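Local coordinates for intracellular exo-alpha-(1->5)-L-arabinofuranosidase (Bifidobacterium longum, PDB 2Y2W), which hydrolyses terminal alpha-(1->5)-linked L-arabinofuranosyl residues from arabinans and also acts on arabinoxylan in plant cell-wall breakdown, at residues D[209-220]-D[249-260]; D[391-399]-D[465-473]. All coordinates share one frame; numbering follows the deposited sequence.

Overall arrangement
The chain joins a closed eight-stranded parallel beta/alpha barrel to a second, mostly antiparallel beta domain. Contact 1 lies inside the barrel. It pairs the fourth and fifth strands and the loops that follow them, and it holds Asn-214 and Glu-215, by similarity a sugar-binding residue and the proton donor/acceptor. The side chain of Asn-214 comes within about 3 Å of that of Glu-340, the likely nucleophile. Contact 2 lies away from these sites, where barrel helix 382-397 meets strand 462-473 of the beta domain. The centres of the two contacts are 25 Å apart. Their nearest atoms are about 11 Å apart, and the two do not touch.

Contact 1: residues D[209-220]-D[249-260]; sequences MWCIGNEMDGPW and ELVACGSSGAYM
Trp-210 pairs with Leu-250, and Cys-211 with Val-251, where strands 209-212 and 249-252 run parallel as neighbouring staves of the beta/alpha barrel. Helix 227-244 makes the crossover between them. Three backbone bonds join the strands: Trp-210 N to Glu-249 O, Val-251 N to Trp-210 O (2.8 Å) and Ile-212 N to Val-251 O.

Apolar contacts line both faces of the pair. On one, the extended chain of Met-209 brings CE to 3.8 Å from Val-251 CG2, and Cys-211 SG lies beside the same valine. On the other, Trp-210 CB meets Leu-250 CD2, and Ile-212 CD1 reaches Leu-250 CB; helix 227-244 packs here. Beyond the strands, Cys-253 SG sits 3.4 Å from Gly-213 C.

The polar link is between the loops. Ser-256 OG gives a short bond to Asp-217 OD1 (2.6 Å), on its syn side and slightly out of the carboxylate plane, and Ser-256 N meets the syn lone pair of Asp-217 OD2 (3.1 Å). Together they fix the carboxylate's rotation. An alanine here would remove both acceptors and would probably leave the buried Ser-256 hydroxyl without this mate and free to turn.

Ser-256 also packs on the probable proton donor/acceptor. Ser-256 OG is 3.2 Å from Glu-215 CG, while Glu-215 OE2 bonds His-284. Chi1 of 57° puts CG of Trp-220 between its own backbone N and carbonyl carbon, and the indole turns back to Glu-215 and Ser-256. Its NE1 makes a weak bond to Glu-215 OE1, which lies in the ring plane. At the indole's edge, Trp-220 CZ2 meets Ser-256 CB at 3.6 Å.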
loop_
_atom_site.group_PDB
_atom_site.type_symbol
_atom_site.label_atom_id
_atom_site.label_comp_id
_atom_site.label_asym_id
_atom_site.label_seq_id
_atom_site.Cartn_x
_atom_site.Cartn_y
_atom_site.Cartn_z
ATOM N N MET D 209 20.167 6.807 -14.577
ATOM C CA MET D 209 19.177 5.842 -15.038
ATOM C C MET D 209 18.705 4.924 -13.908
ATOM O O MET D 209 19.511 4.243 -13.266
ATOM C CB MET D 209 19.741 5.032 -16.210
ATOM C CG MET D 209 18.696 4.383 -17.094
ATOM S SD MET D 209 19.442 3.749 -18.605
ATOM C CE MET D 209 18.073 2.834 -19.308
ATOM N N TRP D 210 17.393 4.925 -13.680
ATOM C CA TRP D 210 16.776 4.161 -12.598
ATOM C C TRP D 210 15.658 3.267 -13.118
ATOM O O TRP D 210 14.846 3.692 -13.943
ATOM C CB TRP D 210 16.198 5.098 -11.533
ATOM C CG TRP D 210 17.211 5.901 -10.776
ATOM C CD1 TRP D 210 17.968 6.929 -11.257
ATOM C CD2 TRP D 210 17.554 5.765 -9.391
ATOM N NE1 TRP D 210 18.775 7.428 -10.265
ATOM C CE2 TRP D 210 18.539 6.734 -9.109
ATOM C CE3 TRP D 210 17.127 4.916 -8.362
ATOM C CZ2 TRP D 210 19.102 6.880 -7.844
ATOM C CZ3 TRP D 210 17.689 5.060 -7.105
ATOM C CH2 TRP D 210 18.666 6.036 -6.856
ATOM N N CYS D 211 15.616 2.033 -12.623
ATOM C CA CYS D 211 14.527 1.113 -12.931
ATOM C C CYS D 211 13.521 1.065 -11.785
ATOM O O CYS D 211 13.848 0.650 -10.669
ATOM C CB CYS D 211 15.063 -0.287 -13.231
ATOM S SG CYS D 211 16.159 -0.344 -14.650
ATOM N N ILE D 212 12.299 1.505 -12.070
ATOM C CA ILE D 212 11.240 1.527 -11.073
ATOM C C ILE D 212 10.594 0.145 -10.983
ATOM O O ILE D 212 9.623 -0.160 -11.684
ATOM C CB ILE D 212 10.204 2.641 -11.367
ATOM C CG1 ILE D 212 10.920 3.979 -11.584
ATOM C CG2 ILE D 212 9.206 2.766 -10.222
ATOM C CD1 ILE D 212 10.140 4.984 -12.389
ATOM N N GLY D 213 11.163 -0.692 -10.120
ATOM C CA GLY D 213 10.699 -2.059 -9.936
ATOM C C GLY D 213 11.297 -3.021 -10.937
ATOM O O GLY D 213 12.036 -2.616 -11.839
ATOM N N ASN D 214 10.963 -4.298 -10.768
ATOM C CA ASN D 214 11.397 -5.353 -11.671
ATOM C C ASN D 214 10.271 -6.327 -11.995
ATOM O O ASN D 214 9.543 -6.764 -11.100
ATOM C CB ASN D 214 12.568 -6.125 -11.069
ATOM C CG ASN D 214 13.063 -7.223 -11.981
ATOM O OD1 ASN D 214 13.803 -6.967 -12.930
ATOM N ND2 ASN D 214 12.650 -8.453 -11.706
ATOM N N GLU D 215 10.142 -6.655 -13.282
ATOM C CA GLU D 215 9.220 -7.685 -13.781
ATOM C C GLU D 215 7.921 -7.792 -12.977
ATOM O O GLU D 215 7.511 -8.883 -12.572
ATOM C CB GLU D 215 9.926 -9.049 -13.852
ATOM C CG GLU D 215 11.016 -9.144 -14.922
ATOM C CD GLU D 215 11.652 -10.526 -15.008
ATOM O OE1 GLU D 215 11.904 -11.145 -13.952
ATOM O OE2 GLU D 215 11.907 -10.993 -16.138
ATOM N N MET D 216 7.274 -6.651 -12.764
ATOM C CA MET D 216 6.084 -6.573 -11.917
ATOM C C MET D 216 4.850 -7.264 -12.505
ATOM O O MET D 216 3.846 -7.434 -11.811
ATOM C CB MET D 216 5.778 -5.113 -11.562
ATOM C CG MET D 216 6.873 -4.431 -10.747
ATOM S SD MET D 216 7.228 -5.253 -9.174
ATOM C CE MET D 216 5.744 -4.862 -8.253
ATOM N N ASP D 217 4.938 -7.668 -13.772
ATOM C CA ASP D 217 3.863 -8.400 -14.448
ATOM C C ASP D 217 3.966 -9.907 -14.232
ATOM O O ASP D 217 2.968 -10.624 -14.341
ATOM C CB ASP D 217 3.847 -8.083 -15.951
ATOM C CG ASP D 217 5.094 -8.576 -16.674
ATOM O OD1 ASP D 217 6.181 -8.606 -16.056
ATOM O OD2 ASP D 217 4.985 -8.929 -17.869
ATOM N N GLY D 218 5.174 -10.383 -13.941
ATOM C CA GLY D 218 5.415 -11.806 -13.724
ATOM C C GLY D 218 4.829 -12.288 -12.410
ATOM O O GLY D 218 5.102 -11.700 -11.365
ATOM N N PRO D 219 4.011 -13.358 -12.452
ATOM C CA PRO D 219 3.415 -13.942 -11.240
ATOM C C PRO D 219 4.425 -14.648 -10.323
ATOM O O PRO D 219 4.052 -15.110 -9.242
ATOM C CB PRO D 219 2.395 -14.948 -11.794
ATOM C CG PRO D 219 2.157 -14.521 -13.211
ATOM C CD PRO D 219 3.471 -13.982 -13.674
ATOM N N TRP D 220 5.683 -14.726 -10.753
ATOM C CA TRP D 220 6.774 -15.249 -9.924
ATOM C C TRP D 220 7.400 -14.150 -9.052
ATOM O O TRP D 220 8.176 -14.437 -8.137
ATOM C CB TRP D 220 7.853 -15.887 -10.804
ATOM C CG TRP D 220 8.413 -14.938 -11.818
ATOM C CD1 TRP D 220 9.457 -14.070 -11.647
ATOM C CD2 TRP D 220 7.948 -14.744 -13.159
ATOM N NE1 TRP D 220 9.672 -13.353 -12.798
ATOM C CE2 TRP D 220 8.762 -13.748 -13.743
ATOM C CE3 TRP D 220 6.923 -15.320 -13.926
ATOM C CZ2 TRP D 220 8.586 -13.310 -15.062
ATOM C CZ3 TRP D 220 6.746 -14.886 -15.237
ATOM C CH2 TRP D 220 7.575 -13.890 -15.791
ATOM N N GLU D 249 16.662 9.721 -15.595
ATOM C CA GLU D 249 16.085 8.984 -16.711
ATOM C C GLU D 249 15.473 7.691 -16.174
ATOM O O GLU D 249 16.188 6.793 -15.732
ATOM C CB GLU D 249 17.145 8.715 -17.783
ATOM C CG GLU D 249 17.822 9.988 -18.297
ATOM C CD GLU D 249 18.919 9.728 -19.317
ATOM O OE1 GLU D 249 19.654 8.726 -19.175
ATOM O OE2 GLU D 249 19.051 10.545 -20.259
ATOM N N LEU D 250 14.145 7.612 -16.212
ATOM C CA LEU D 250 13.406 6.588 -15.471
ATOM C C LEU D 250 12.787 5.499 -16.342
ATOM O O LEU D 250 12.168 5.784 -17.371
ATOM C CB LEU D 250 12.337 7.247 -14.595
ATOM C CG LEU D 250 12.855 8.326 -13.638
ATOM C CD1 LEU D 250 11.706 9.111 -13.030
ATOM C CD2 LEU D 250 13.745 7.734 -12.550
ATOM N N VAL D 251 12.955 4.254 -15.900
ATOM C CA VAL D 251 12.508 3.075 -16.645
ATOM C C VAL D 251 11.308 2.415 -15.969
ATOM O O VAL D 251 11.369 2.057 -14.789
ATOM C CB VAL D 251 13.641 2.019 -16.789
ATOM C CG1 VAL D 251 13.238 0.924 -17.770
ATOM C CG2 VAL D 251 14.948 2.670 -17.221
ATOM N N ALA D 252 10.223 2.261 -16.725
ATOM C CA ALA D 252 9.051 1.519 -16.271
ATOM C C ALA D 252 9.142 0.072 -16.725
ATOM O O ALA D 252 9.665 -0.210 -17.806
ATOM C CB ALA D 252 7.783 2.150 -16.803
ATOM N N CYS D 253 8.639 -0.837 -15.891
ATOM C CA CYS D 253 8.568 -2.256 -16.232
ATOM C C CYS D 253 7.620 -2.462 -17.405
ATOM O O CYS D 253 6.498 -1.951 -17.404
ATOM C CB CYS D 253 8.077 -3.088 -15.044
ATOM S SG CYS D 253 9.108 -3.048 -13.564
ATOM N N GLY D 254 8.085 -3.196 -18.407
ATOM C CA GLY D 254 7.241 -3.600 -19.519
ATOM C C GLY D 254 6.863 -5.049 -19.322
ATOM O O GLY D 254 6.537 -5.465 -18.209
ATOM N N SER D 255 6.919 -5.821 -20.402
ATOM C CA SER D 255 6.658 -7.253 -20.326
ATOM C C SER D 255 7.931 -8.041 -20.027
ATOM O O SER D 255 9.032 -7.664 -20.450
ATOM C CB SER D 255 5.994 -7.754 -21.610
ATOM O OG SER D 255 4.666 -7.262 -21.719
ATOM N N SER D 256 7.766 -9.135 -19.288
ATOM C CA SER D 256 8.875 -10.021 -18.952
ATOM C C SER D 256 9.210 -10.955 -20.112
ATOM O O SER D 256 10.176 -11.720 -20.045
ATOM C CB SER D 256 8.545 -10.828 -17.698
ATOM O OG SER D 256 8.362 -9.968 -16.587
ATOM N N GLY D 257 8.406 -10.874 -21.170
ATOM C CA GLY D 257 8.569 -11.701 -22.362
ATOM C C GLY D 257 7.419 -11.513 -23.333
ATOM O O GLY D 257 6.364 -10.987 -22.966
ATOM N N ALA D 258 7.628 -11.947 -24.574
ATOM C CA ALA D 258 6.617 -11.840 -25.627
ATOM C C ALA D 258 5.464 -12.817 -25.411
ATOM O O ALA D 258 4.353 -12.599 -25.902
ATOM C CB ALA D 258 7.252 -12.061 -26.990
ATOM N N TYR D 259 5.741 -13.889 -24.670
ATOM C CA TYR D 259 4.755 -14.930 -24.371
ATOM C C TYR D 259 3.667 -14.461 -23.405
ATOM O O TYR D 259 2.571 -15.027 -23.376
ATOM C CB TYR D 259 5.453 -16.177 -23.807
ATOM C CG TYR D 259 6.338 -15.913 -22.603
ATOM C CD1 TYR D 259 5.807 -15.875 -21.312
ATOM C CD2 TYR D 259 7.711 -15.707 -22.756
ATOM C CE1 TYR D 259 6.618 -15.630 -20.208
ATOM C CE2 TYR D 259 8.531 -15.463 -21.658
ATOM C CZ TYR D 259 7.978 -15.428 -20.388
ATOM O OH TYR D 259 8.784 -15.190 -19.298
ATOM N N MET D 260 3.986 -13.429 -22.622
ATOM C CA MET D 260 3.111 -12.910 -21.567
ATOM C C MET D 260 1.685 -12.631 -22.048
ATOM O O MET D 260 1.496 -12.043 -23.115
ATOM C CB MET D 260 3.711 -11.643 -20.943
ATOM C CG MET D 260 4.898 -11.889 -20.008
ATOM S SD MET D 260 4.517 -12.936 -18.579
ATOM C CE MET D 260 3.357 -11.919 -17.663
#

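Contact 2: residues D[391-399]-D[465-473]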
loop_
_atom_site.group_PDB
_atom_site.type_symbol
_atom_site.label_atom_id
_atom_site.label_comp_id
_atom_site.label_asym_id
_atom_site.label_seq_id
_atom_site.Cartn_x
_atom_site.Cartn_y
_atom_site.Cartn_z
ATOM N N LEU D 391 20.961 -11.347 -32.362
ATOM C CA LEU D 391 20.152 -10.488 -31.491
ATOM C C LEU D 391 20.741 -9.081 -31.417
ATOM O O LEU D 391 20.011 -8.093 -31.509
ATOM C CB LEU D 391 20.011 -11.085 -30.086
ATOM C CG LEU D 391 19.214 -12.380 -29.890
ATOM C CD1 LEU D 391 19.325 -12.844 -28.447
ATOM C CD2 LEU D 391 17.755 -12.231 -30.290
ATOM N N MET D 392 22.063 -9.007 -31.272
ATOM C CA MET D 392 22.792 -7.741 -31.285
ATOM C C MET D 392 22.605 -6.991 -32.608
ATOM O O MET D 392 22.466 -5.766 -32.613
ATOM C CB MET D 392 24.282 -7.976 -31.000
ATOM C CG MET D 392 25.132 -6.704 -30.940
ATOM S SD MET D 392 24.512 -5.438 -29.804
ATOM C CE MET D 392 24.855 -6.198 -28.216
ATOM N N ILE D 393 22.603 -7.737 -33.714
ATOM C CA ILE D 393 22.339 -7.183 -35.049
ATOM C C ILE D 393 20.945 -6.550 -35.125
ATOM O O ILE D 393 20.795 -5.434 -35.630
ATOM C CB ILE D 393 22.530 -8.258 -36.162
ATOM C CG1 ILE D 393 24.022 -8.551 -36.368
ATOM C CG2 ILE D 393 21.865 -7.830 -37.478
ATOM C CD1 ILE D 393 24.322 -9.803 -37.178
ATOM N N THR D 394 19.937 -7.256 -34.608
ATOM C CA THR D 394 18.564 -6.738 -34.569
ATOM C C THR D 394 18.475 -5.493 -33.686
ATOM O O THR D 394 17.756 -4.542 -34.011
ATOM C CB THR D 394 17.553 -7.811 -34.090
ATOM O OG1 THR D 394 17.628 -8.953 -34.950
ATOM C CG2 THR D 394 16.122 -7.277 -34.111
ATOM N N LEU D 395 19.217 -5.507 -32.580
ATOM C CA LEU D 395 19.279 -4.362 -31.674
ATOM C C LEU D 395 19.893 -3.151 -32.370
ATOM O O LEU D 395 19.381 -2.037 -32.249
ATOM C CB LEU D 395 20.063 -4.710 -30.401
ATOM C CG LEU D 395 19.391 -5.594 -29.342
ATOM C CD1 LEU D 395 20.426 -6.106 -28.353
ATOM C CD2 LEU D 395 18.268 -4.861 -28.614
ATOM N N LEU D 396 20.979 -3.383 -33.105
ATOM C CA LEU D 396 21.642 -2.333 -33.878
ATOM C C LEU D 396 20.778 -1.852 -35.047
ATOM O O LEU D 396 20.768 -0.662 -35.365
ATOM C CB LEU D 396 23.015 -2.801 -34.371
ATOM C CG LEU D 396 24.150 -2.854 -33.342
ATOM C CD1 LEU D 396 25.301 -3.714 -33.838
ATOM C CD2 LEU D 396 24.646 -1.458 -32.997
ATOM N N LYS D 397 20.042 -2.775 -35.666
ATOM C CA LYS D 397 19.120 -2.432 -36.756
ATOM C C LYS D 397 17.916 -1.624 -36.278
ATOM O O LYS D 397 17.232 -0.987 -37.081
ATOM C CB LYS D 397 18.661 -3.689 -37.501
ATOM C CG LYS D 397 19.495 -4.016 -38.736
ATOM C CD LYS D 397 19.400 -5.490 -39.141
ATOM C CE LYS D 397 18.281 -5.754 -40.141
ATOM N NZ LYS D 397 16.927 -5.699 -39.521
ATOM N N HIS D 398 17.667 -1.649 -34.971
ATOM C CA HIS D 398 16.560 -0.899 -34.379
ATOM C C HIS D 398 17.007 -0.010 -33.214
ATOM O O HIS D 398 16.223 0.277 -32.307
ATOM C CB HIS D 398 15.439 -1.850 -33.940
ATOM C CG HIS D 398 14.796 -2.589 -35.072
ATOM N ND1 HIS D 398 13.830 -2.024 -35.878
ATOM C CD2 HIS D 398 14.983 -3.848 -35.538
ATOM C CE1 HIS D 398 13.450 -2.902 -36.789
ATOM N NE2 HIS D 398 14.134 -4.017 -36.605
ATOM N N CYS D 399 18.259 0.441 -33.253
ATOM C CA CYS D 399 18.796 1.287 -32.185
ATOM C C CYS D 399 18.330 2.743 -32.289
ATOM O O CYS D 399 18.863 3.623 -31.618
ATOM C CB CYS D 399 20.326 1.178 -32.101
ATOM S SG CYS D 399 21.264 2.087 -33.348
ATOM N N ALA D 465 17.954 -16.512 -44.238
ATOM C CA ALA D 465 19.065 -17.193 -43.583
ATOM C C ALA D 465 20.131 -16.203 -43.119
ATOM O O ALA D 465 20.630 -16.302 -41.996
ATOM C CB ALA D 465 19.670 -18.238 -44.514
ATOM N N ILE D 466 20.467 -15.250 -43.986
ATOM C CA ILE D 466 21.483 -14.242 -43.686
ATOM C C ILE D 466 20.844 -12.988 -43.086
ATOM O O ILE D 466 19.793 -12.533 -43.547
ATOM C CB ILE D 466 22.333 -13.882 -44.947
ATOM C CG1 ILE D 466 22.909 -15.144 -45.610
ATOM C CG2 ILE D 466 23.450 -12.883 -44.609
ATOM C CD1 ILE D 466 23.893 -15.949 -44.749
ATOM N N ASP D 467 21.489 -12.453 -42.050
ATOM C CA ASP D 467 21.065 -11.226 -41.378
ATOM C C ASP D 467 22.307 -10.406 -41.021
ATOM O O ASP D 467 23.294 -10.968 -40.541
ATOM C CB ASP D 467 20.264 -11.574 -40.118
ATOM C CG ASP D 467 19.537 -10.375 -39.527
ATOM O OD1 ASP D 467 19.311 -9.380 -40.250
ATOM O OD2 ASP D 467 19.181 -10.439 -38.330
ATOM N N ALA D 468 22.262 -9.091 -41.254
ATOM C CA ALA D 468 23.453 -8.238 -41.106
ATOM C C ALA D 468 23.192 -6.769 -40.739
ATOM O O ALA D 468 22.124 -6.223 -41.033
ATOM C CB ALA D 468 24.310 -8.316 -42.372
ATOM N N VAL D 469 24.186 -6.148 -40.095
ATOM C CA VAL D 469 24.214 -4.698 -39.831
ATOM C C VAL D 469 25.510 -4.050 -40.296
ATOM O O VAL D 469 26.564 -4.687 -40.313
ATOM C CB VAL D 469 24.072 -4.339 -38.325
ATOM C CG1 VAL D 469 22.627 -4.259 -37.921
ATOM C CG2 VAL D 469 24.862 -5.300 -37.435
ATOM N N VAL D 470 25.425 -2.769 -40.646
ATOM C CA VAL D 470 26.603 -1.976 -40.982
ATOM C C VAL D 470 26.672 -0.740 -40.085
ATOM O O VAL D 470 25.728 0.050 -40.031
ATOM C CB VAL D 470 26.609 -1.543 -42.473
ATOM C CG1 VAL D 470 27.844 -0.705 -42.791
ATOM C CG2 VAL D 470 26.547 -2.757 -43.392
ATOM N N THR D 471 27.787 -0.593 -39.373
ATOM C CA THR D 471 28.053 0.617 -38.597
ATOM C C THR D 471 29.195 1.404 -39.232
ATOM O O THR D 471 30.201 0.825 -39.655
ATOM C CB THR D 471 28.356 0.319 -37.112
ATOM O OG1 THR D 471 29.273 -0.776 -37.012
ATOM C CG2 THR D 471 27.077 -0.027 -36.367
ATOM N N TRP D 472 29.026 2.723 -39.295
ATOM C CA TRP D 472 29.929 3.585 -40.054
ATOM C C TRP D 472 30.120 4.956 -39.410
ATOM O O TRP D 472 29.149 5.667 -39.132
ATOM C CB TRP D 472 29.407 3.729 -41.490
ATOM C CG TRP D 472 30.146 4.714 -42.353
ATOM C CD1 TRP D 472 29.680 5.915 -42.805
ATOM C CD2 TRP D 472 31.472 4.575 -42.879
ATOM N NE1 TRP D 472 30.632 6.535 -43.575
ATOM C CE2 TRP D 472 31.743 5.736 -43.638
ATOM C CE3 TRP D 472 32.458 3.584 -42.782
ATOM C CZ2 TRP D 472 32.960 5.936 -44.298
ATOM C CZ3 TRP D 472 33.670 3.784 -43.438
ATOM C CH2 TRP D 472 33.907 4.952 -44.186
ATOM N N ASP D 473 31.383 5.307 -39.176
ATOM C CA ASP D 473 31.760 6.632 -38.686
ATOM C C ASP D 473 32.277 7.463 -39.860
ATOM O O ASP D 473 33.299 7.129 -40.468
ATOM C CB ASP D 473 32.831 6.516 -37.590
ATOM C CG ASP D 473 32.912 7.749 -36.702
ATOM O OD1 ASP D 473 33.030 8.875 -37.231
ATOM O OD2 ASP D 473 32.875 7.588 -35.462
HETATM O O HOH W 1 16.892 -7.964 -37.421
#
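Val-469 points from its strand at the helix and meets three of its side chains. Val-469 CG2 lies nearest Ile-393 CG1, at 3.5 Å, the two side chains meeting at a slant. Val-469 CG1 is nearest Lys-397 CG and the Ile-393 carbonyl oxygen. Leu-396 comes across the valine at about a right angle, with Leu-396 CB 3.9 Å from Val-469 CG1.

Ile-393 reaches further along the strand. Chi1 of -73° sets Ile-393 CG1 beside the backbone N and leaves Ile-393 CG2 anti to that N, where it meets Ala-468 C at 3.7 Å. CD1 meets Asp-467 O.

Lys-397 crosses Val-469 at a slant. Its chain bends at chi3 and chi4, and Lys-397 CD passes 3.4 Å from Ala-468 O. Lys-397 NZ stays 4.4 Å from Asp-467 OD1, beyond a salt bridge. A water lies between the two groups. The water O accepts from Lys-397 NZ (3.1 Å), bonds Thr-394 OG1 and donates a weak bond to Asp-467 OD2.

Around this core, Leu-482 of the next strand touches Leu-396 and Val-469. The helix axis passes 7.7 Å from the strand axis at 50°. This is helix-on-sheet packing at the junction of catalytic barrel and C-terminal beta domain, the two-domain build of family 51 arabinofuranosidases.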